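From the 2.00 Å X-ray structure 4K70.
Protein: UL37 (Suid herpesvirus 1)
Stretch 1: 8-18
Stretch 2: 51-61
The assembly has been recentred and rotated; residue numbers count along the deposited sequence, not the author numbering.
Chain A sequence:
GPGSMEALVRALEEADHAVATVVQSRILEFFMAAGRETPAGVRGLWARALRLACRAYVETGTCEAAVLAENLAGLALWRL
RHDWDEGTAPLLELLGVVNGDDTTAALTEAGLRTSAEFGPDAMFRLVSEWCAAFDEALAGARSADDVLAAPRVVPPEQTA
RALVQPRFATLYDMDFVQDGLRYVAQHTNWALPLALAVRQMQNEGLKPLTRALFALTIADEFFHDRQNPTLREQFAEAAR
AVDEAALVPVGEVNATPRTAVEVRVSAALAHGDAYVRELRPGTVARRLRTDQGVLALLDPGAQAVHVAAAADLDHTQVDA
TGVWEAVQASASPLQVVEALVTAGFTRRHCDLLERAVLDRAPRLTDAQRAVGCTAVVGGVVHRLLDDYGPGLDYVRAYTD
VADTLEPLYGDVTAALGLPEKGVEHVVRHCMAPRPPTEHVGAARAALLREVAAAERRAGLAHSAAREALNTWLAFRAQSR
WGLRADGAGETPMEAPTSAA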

# COMPACT_ATOMS: atom_id res chain seq x y z
N LEU A 8 -17.49 20.65 20.71
CA LEU A 8 -17.92 21.93 20.16
C LEU A 8 -19.41 22.18 20.41
O LEU A 8 -19.79 23.23 20.92
N VAL A 9 -20.25 21.22 20.03
CA VAL A 9 -21.68 21.37 20.19
C VAL A 9 -22.02 21.67 21.64
O VAL A 9 -22.80 22.58 21.92
N ARG A 10 -21.42 20.91 22.54
CA ARG A 10 -21.56 21.15 23.97
C ARG A 10 -21.17 22.58 24.33
O ARG A 10 -22.00 23.36 24.81
N ALA A 11 -19.91 22.91 24.08
CA ALA A 11 -19.37 24.23 24.40
C ALA A 11 -20.23 25.40 23.90
O ALA A 11 -20.45 26.37 24.62
N LEU A 12 -20.74 25.28 22.69
CA LEU A 12 -21.58 26.32 22.11
C LEU A 12 -22.94 26.30 22.72
O LEU A 12 -23.72 27.22 22.54
N GLU A 13 -23.21 25.24 23.45
CA GLU A 13 -24.51 25.02 24.05
C GLU A 13 -24.44 25.34 25.53
O GLU A 13 -25.16 24.79 26.34
N GLU A 14 -23.51 26.22 25.85
CA GLU A 14 -23.34 26.74 27.19
C GLU A 14 -23.66 28.23 27.18
O GLU A 14 -23.29 28.96 28.07
N ALA A 15 -24.37 28.66 26.15
CA ALA A 15 -24.84 30.04 26.01
C ALA A 15 -23.72 31.10 25.97
O ALA A 15 -22.75 30.94 25.25
N ASP A 16 -23.83 32.16 26.76
CA ASP A 16 -22.76 33.15 26.82
C ASP A 16 -22.55 34.04 25.60
O ASP A 16 -21.44 34.41 25.30
N HIS A 17 -23.60 34.38 24.87
CA HIS A 17 -23.44 35.05 23.60
C HIS A 17 -23.30 36.56 23.62
O HIS A 17 -22.90 37.17 22.65
N ALA A 18 -23.62 37.16 24.75
CA ALA A 18 -23.42 38.59 24.92
C ALA A 18 -21.95 38.86 25.21
O ALA A 18 -21.55 39.99 25.40
N ARG A 51 -26.06 24.87 12.92
CA ARG A 51 -26.98 25.87 13.46
C ARG A 51 -26.34 26.69 14.57
O ARG A 51 -26.52 27.90 14.63
N LEU A 52 -25.60 26.03 15.45
CA LEU A 52 -24.92 26.70 16.55
C LEU A 52 -23.78 27.60 16.07
O LEU A 52 -23.50 28.65 16.66
N ALA A 53 -23.10 27.19 15.01
CA ALA A 53 -22.04 28.02 14.46
C ALA A 53 -22.66 29.23 13.77
O ALA A 53 -22.21 30.36 13.95
N CYS A 54 -23.70 29.00 12.97
CA CYS A 54 -24.39 30.08 12.29
C CYS A 54 -24.97 31.07 13.29
O CYS A 54 -24.90 32.28 13.08
N ARG A 55 -25.51 30.56 14.39
CA ARG A 55 -26.04 31.43 15.42
C ARG A 55 -24.93 32.18 16.14
O ARG A 55 -25.11 33.32 16.56
N ALA A 56 -23.77 31.54 16.28
CA ALA A 56 -22.63 32.22 16.88
C ALA A 56 -22.22 33.47 16.08
O ALA A 56 -21.88 34.50 16.66
N TYR A 57 -22.26 33.38 14.75
CA TYR A 57 -21.87 34.52 13.92
C TYR A 57 -22.92 35.61 13.99
O TYR A 57 -22.59 36.79 14.09
N VAL A 58 -24.18 35.22 13.92
CA VAL A 58 -25.30 36.15 14.04
C VAL A 58 -25.20 37.01 15.31
O VAL A 58 -25.44 38.22 15.26
N GLU A 59 -24.83 36.40 16.43
CA GLU A 59 -24.87 37.11 17.71
C GLU A 59 -23.55 37.81 18.10
O GLU A 59 -23.56 38.76 18.88
N THR A 60 -22.43 37.34 17.57
CA THR A 60 -21.14 37.93 17.93
C THR A 60 -20.49 38.60 16.74
O THR A 60 -19.62 39.46 16.90
N GLY A 61 -20.92 38.22 15.54
CA GLY A 61 -20.37 38.78 14.32
C GLY A 61 -18.88 38.56 14.17
O GLY A 61 -18.21 39.24 13.40

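The helix of residues 51-60 packs against residues 8-18, a helical segment that gives way to a loop, with the helix axes approaching to 10.2 Å at an angle of 40°, and 450 Å² of surface is buried in all. Arg 51, at the start of the stretch, takes no part; its guanidinium is hydrogen-bonded elsewhere in the structure. Leu 52 supplies the main apolar contact. Its CA-to-CB bond points toward the first stretch, and in the mt rotamer Leu 52 CD1 lies 3.8 Å from Val 9 CG1 and 4.1 Å from Glu 13 CG. Leu 12, also mt and pointing toward its partner, brings its CD1 to 3.9 Å from Leu 52 CB, so the two leucines meet at one of the two points of close backbone approach, with Leu 12 CA and Leu 52 CA 6.5 Å apart. The same Leu 12 CD1 reaches 4.2 Å from Ala 53 N.

Arg 55 (chi1 140°, between wells) leaves its helix sideways, but its end comes nearer: Arg 55 NH1 lies 3.3 Å from His 17 CE1 and 4.2 Å from Leu 12 O, both near the guanidinium plane. Neither is a hydrogen bond. The small side chain of Ala 56 accompanies a close approach of the imidazole of His 17, chi1 m and pointing toward the helix, with His 17 CE1 3.5 Å from Ala 56 CA. Tyr 57 points away, and Val 58 makes no contact.

Glu 59, with chi1 m and chi2 t, points toward the loop and accepts the one hydrogen bond across the interface, from His 17 ND1 to Glu 59 OE1 at 2.7 Å. Its 125° angle makes it weak despite the short distance. His 17 NE2, buried by the contact, has no partner in the model. Thr 60 (chi1 p) places CG2 3.9 Å from His 17 O, while Thr 60 OG1 turns back to Ala 56 O at 2.9 Å.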

# COMPACT_ATOMS: atom_id res chain seq x y z
CB LEU A 8 -17.61 22.04 18.67
CG LEU A 8 -18.19 23.28 17.97
CD1 LEU A 8 -17.48 24.55 18.42
CD2 LEU A 8 -18.13 23.14 16.46
CB VAL A 9 -22.45 20.11 19.76
CG1 VAL A 9 -23.91 20.24 20.17
CG2 VAL A 9 -22.34 19.91 18.27
CB ARG A 10 -20.71 20.16 24.77
CG ARG A 10 -21.21 18.72 24.71
CD ARG A 10 -22.67 18.64 25.16
NE ARG A 10 -23.58 18.39 24.04
CZ ARG A 10 -23.85 17.18 23.56
NH1 ARG A 10 -23.26 16.11 24.08
NH2 ARG A 10 -24.69 17.04 22.54
CB ALA A 11 -17.94 24.36 23.88
CB LEU A 12 -21.68 26.20 20.60
CG LEU A 12 -20.42 26.55 19.82
CD1 LEU A 12 -20.63 26.33 18.34
CD2 LEU A 12 -19.96 27.96 20.12
CB GLU A 13 -24.96 23.62 23.82
CG GLU A 13 -26.14 23.52 22.90
CD GLU A 13 -26.50 22.09 22.59
OE1 GLU A 13 -25.85 21.18 23.08
OE2 GLU A 13 -27.44 21.87 21.85
CB GLU A 14 -21.95 26.38 27.72
CG GLU A 14 -21.69 24.87 27.72
CD GLU A 14 -20.56 24.40 28.65
OE1 GLU A 14 -20.83 23.67 29.63
OE2 GLU A 14 -19.39 24.73 28.40
CB ALA A 15 -25.86 30.34 27.08
CB ASP A 16 -21.46 32.43 27.14
CG ASP A 16 -21.03 32.63 28.59
OD1 ASP A 16 -20.43 31.73 29.20
OD2 ASP A 16 -21.32 33.71 29.12
CB HIS A 17 -24.51 34.58 22.64
CG HIS A 17 -24.10 33.38 21.87
ND1 HIS A 17 -24.49 33.16 20.57
CD2 HIS A 17 -23.30 32.34 22.20
CE1 HIS A 17 -23.96 32.03 20.14
NE2 HIS A 17 -23.23 31.52 21.11
CB ALA A 18 -24.34 39.14 25.99
CB ARG A 51 -28.26 25.19 13.97
CG ARG A 51 -29.27 24.94 12.89
CD ARG A 51 -30.02 26.22 12.58
NE ARG A 51 -30.82 26.11 11.36
CZ ARG A 51 -31.46 27.14 10.82
NH1 ARG A 51 -31.39 28.33 11.40
NH2 ARG A 51 -32.17 26.98 9.70
CB LEU A 52 -24.38 25.66 17.54
CG LEU A 52 -25.41 24.96 18.41
CD1 LEU A 52 -24.80 23.73 19.04
CD2 LEU A 52 -25.90 25.92 19.48
CB ALA A 53 -21.17 27.23 13.51
CB CYS A 54 -25.49 29.54 11.38
SG CYS A 54 -24.83 28.84 9.86
CB ARG A 55 -26.88 30.66 16.43
CG ARG A 55 -26.65 31.15 17.85
CD ARG A 55 -27.95 31.30 18.64
NE ARG A 55 -28.36 30.07 19.30
CZ ARG A 55 -27.60 29.35 20.12
NH1 ARG A 55 -26.35 29.73 20.39
NH2 ARG A 55 -28.09 28.25 20.68
CB ALA A 56 -21.46 31.27 17.02
CB TYR A 57 -21.63 34.09 12.47
CG TYR A 57 -21.36 35.27 11.56
CD1 TYR A 57 -20.18 36.00 11.66
CD2 TYR A 57 -22.28 35.66 10.60
CE1 TYR A 57 -19.92 37.08 10.84
CE2 TYR A 57 -22.04 36.75 9.77
CZ TYR A 57 -20.86 37.45 9.90
OH TYR A 57 -20.61 38.54 9.07
CB VAL A 58 -26.66 35.40 14.03
CG1 VAL A 58 -27.76 36.30 14.54
CG2 VAL A 58 -27.00 34.93 12.62
CB GLU A 59 -25.37 36.18 18.82
CG GLU A 59 -26.79 35.67 18.54
CD GLU A 59 -27.40 34.85 19.67
OE1 GLU A 59 -26.71 34.61 20.68
OE2 GLU A 59 -28.57 34.44 19.54
CB THR A 60 -20.17 36.89 18.50
OG1 THR A 60 -19.62 36.11 17.42
CG2 THR A 60 -20.87 35.97 19.50